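Side-chain contact in mRNA interferase (Mycobacterium tuberculosis, PDB 6L2A), which probably acts as the toxin of a type II toxin-antitoxin system, an RNA endonuclease of the PemK/MazF family: residues Met6-Ile11 with Gln109-Leu114. The protein carries 6 engineered substitutions. Numbering follows the deposited sequence.
Sequences MRRGEI and QLDEAL
Arg8 reaches from the turn that runs into strand 10-14 to Asp111 on helix 104-117, where one carboxylate oxygen accepts from both terminal nitrogens of the arginine. Its CB already points toward the helix. With CG anti to the backbone N and the chain extended from CG to NE, CG and CD carry the guanidinium across to the helix without touching the helix segment themselves. NE is spent on the carbonyl O of Val33. Beyond it, CZ faces Asp111 OD1 between its two amino groups, and these close on that oxygen: Arg8 NH2 at 2.8 Å from Asp111 OD1, NH1 at 3.0 Å. This end-on fork is bent at both prongs, with N-H...O angles of 150° for NH2 and 138° for NH1. OD1 lies almost in the guanidinium plane. It receives NH1 through its syn lone pair and NH2 on the syn side but tilted out of the carboxylate plane, the two planes being 41° apart. Asp111 OD2 stays 3.9 Å from Arg8 NH1, so the salt bridge is not the paired, two-oxygen kind. Leu114, one helical turn on, brings CD1 to 4.0 Å from Arg8 NH2, an oblique apolar neighbour. At the base of Arg8, a type II turn from Arg7 to Glu10 leads into the strand, and Arg8 N bonds Asp36 OD1. The bridge thus ties the entrance of strand 10-14, in the SH3-like barrel of the MazF family, to helix 104-117; from the second subunit, Leu118 packs on Arg8 and Leu120 on Asp111 and Leu114.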
loop_
_atom_site.group_PDB
_atom_site.type_symbol
_atom_site.label_atom_id
_atom_site.label_comp_id
_atom_site.label_asym_id
_atom_site.label_seq_id
_atom_site.Cartn_x
_atom_site.Cartn_y
_atom_site.Cartn_z
ATOM N N MET A 6 -11.228 11.534 8.393
ATOM C CA MET A 6 -10.072 11.604 7.511
ATOM C C MET A 6 -10.521 11.306 6.086
ATOM O O MET A 6 -11.333 10.409 5.851
ATOM C CB MET A 6 -8.958 10.637 7.954
ATOM C CG MET A 6 -9.159 9.168 7.584
ATOM S SD MET A 6 -10.596 8.384 8.351
ATOM C CE MET A 6 -10.066 8.245 10.059
ATOM N N ARG A 7 -9.996 12.069 5.137
ATOM C CA ARG A 7 -10.440 12.021 3.752
ATOM C C ARG A 7 -9.280 11.702 2.821
ATOM O O ARG A 7 -8.127 12.046 3.098
ATOM C CB ARG A 7 -11.061 13.352 3.326
ATOM C CG ARG A 7 -12.312 13.697 4.092
ATOM C CD ARG A 7 -12.849 15.043 3.658
ATOM N NE ARG A 7 -14.055 15.396 4.393
ATOM C CZ ARG A 7 -14.056 15.955 5.597
ATOM N NH1 ARG A 7 -15.204 16.245 6.190
ATOM N NH2 ARG A 7 -12.911 16.220 6.211
ATOM N N ARG A 8 -9.602 11.040 1.711
ATOM C CA ARG A 8 -8.594 10.744 0.702
ATOM C C ARG A 8 -8.045 12.033 0.103
ATOM O O ARG A 8 -8.804 12.938 -0.256
ATOM C CB ARG A 8 -9.190 9.870 -0.400
ATOM C CG ARG A 8 -8.144 9.318 -1.358
ATOM C CD ARG A 8 -8.721 8.324 -2.362
ATOM N NE ARG A 8 -7.660 7.567 -3.025
ATOM C CZ ARG A 8 -7.037 7.954 -4.135
ATOM N NH1 ARG A 8 -7.369 9.092 -4.728
ATOM N NH2 ARG A 8 -6.076 7.201 -4.653
ATOM N N GLY A 9 -6.720 12.111 -0.009
ATOM C CA GLY A 9 -6.059 13.315 -0.460
ATOM C C GLY A 9 -5.648 14.259 0.649
ATOM O O GLY A 9 -4.857 15.176 0.398
ATOM N N GLU A 10 -6.156 14.064 1.861
ATOM C CA GLU A 10 -5.714 14.872 2.986
ATOM C C GLU A 10 -4.303 14.481 3.402
ATOM O O GLU A 10 -3.880 13.331 3.253
ATOM C CB GLU A 10 -6.660 14.711 4.175
ATOM C CG GLU A 10 -8.022 15.349 3.992
ATOM C CD GLU A 10 -8.844 15.325 5.264
ATOM O OE1 GLU A 10 -9.749 16.172 5.400
ATOM O OE2 GLU A 10 -8.588 14.457 6.127
ATOM N N ILE A 11 -3.575 15.457 3.937
ATOM C CA ILE A 11 -2.226 15.252 4.453
ATOM C C ILE A 11 -2.301 15.268 5.971
ATOM O O ILE A 11 -2.751 16.253 6.569
ATOM C CB ILE A 11 -1.251 16.316 3.933
ATOM C CG1 ILE A 11 -1.200 16.267 2.410
ATOM C CG2 ILE A 11 0.141 16.105 4.524
ATOM C CD1 ILE A 11 -0.405 17.371 1.809
ATOM N N GLN A 109 -2.437 12.772 -10.152
ATOM C CA GLN A 109 -1.065 12.330 -10.364
ATOM C C GLN A 109 -0.702 11.194 -9.415
ATOM O O GLN A 109 -0.042 10.228 -9.815
ATOM C CB GLN A 109 -0.099 13.499 -10.186
ATOM C CG GLN A 109 0.034 14.398 -11.404
ATOM C CD GLN A 109 1.086 15.472 -11.210
ATOM O OE1 GLN A 109 2.059 15.549 -11.963
ATOM N NE2 GLN A 109 0.896 16.307 -10.195
ATOM N N LEU A 110 -1.123 11.294 -8.152
ATOM C CA LEU A 110 -0.848 10.223 -7.201
ATOM C C LEU A 110 -1.574 8.939 -7.580
ATOM O O LEU A 110 -1.044 7.845 -7.358
ATOM C CB LEU A 110 -1.230 10.662 -5.787
ATOM C CG LEU A 110 -0.845 9.731 -4.638
ATOM C CD1 LEU A 110 0.615 9.294 -4.747
ATOM C CD2 LEU A 110 -1.092 10.436 -3.316
ATOM N N ASP A 111 -2.776 9.047 -8.154
ATOM C CA ASP A 111 -3.449 7.858 -8.668
ATOM C C ASP A 111 -2.593 7.155 -9.714
ATOM O O ASP A 111 -2.467 5.924 -9.700
ATOM C CB ASP A 111 -4.810 8.220 -9.265
ATOM C CG ASP A 111 -5.797 8.717 -8.227
ATOM O OD1 ASP A 111 -5.545 8.542 -7.015
ATOM O OD2 ASP A 111 -6.841 9.273 -8.630
ATOM N N GLU A 112 -1.995 7.922 -10.629
ATOM C CA GLU A 112 -1.163 7.321 -11.667
ATOM C C GLU A 112 0.110 6.724 -11.080
ATOM O O GLU A 112 0.557 5.655 -11.514
ATOM C CB GLU A 112 -0.830 8.359 -12.737
ATOM C CG GLU A 112 -2.016 8.750 -13.596
ATOM C CD GLU A 112 -2.553 7.583 -14.399
ATOM O OE1 GLU A 112 -1.758 6.936 -15.112
ATOM O OE2 GLU A 112 -3.768 7.311 -14.315
ATOM N N ALA A 113 0.709 7.398 -10.095
ATOM C CA ALA A 113 1.907 6.865 -9.455
ATOM C C ALA A 113 1.600 5.574 -8.705
ATOM O O ALA A 113 2.412 4.641 -8.698
ATOM C CB ALA A 113 2.507 7.906 -8.512
ATOM N N LEU A 114 0.431 5.503 -8.067
ATOM C CA LEU A 114 0.037 4.277 -7.382
ATOM C C LEU A 114 -0.194 3.142 -8.370
ATOM O O LEU A 114 0.232 2.006 -8.130
ATOM C CB LEU A 114 -1.216 4.528 -6.544
ATOM C CG LEU A 114 -1.014 5.354 -5.274
ATOM C CD1 LEU A 114 -2.352 5.834 -4.733
ATOM C CD2 LEU A 114 -0.271 4.539 -4.227
#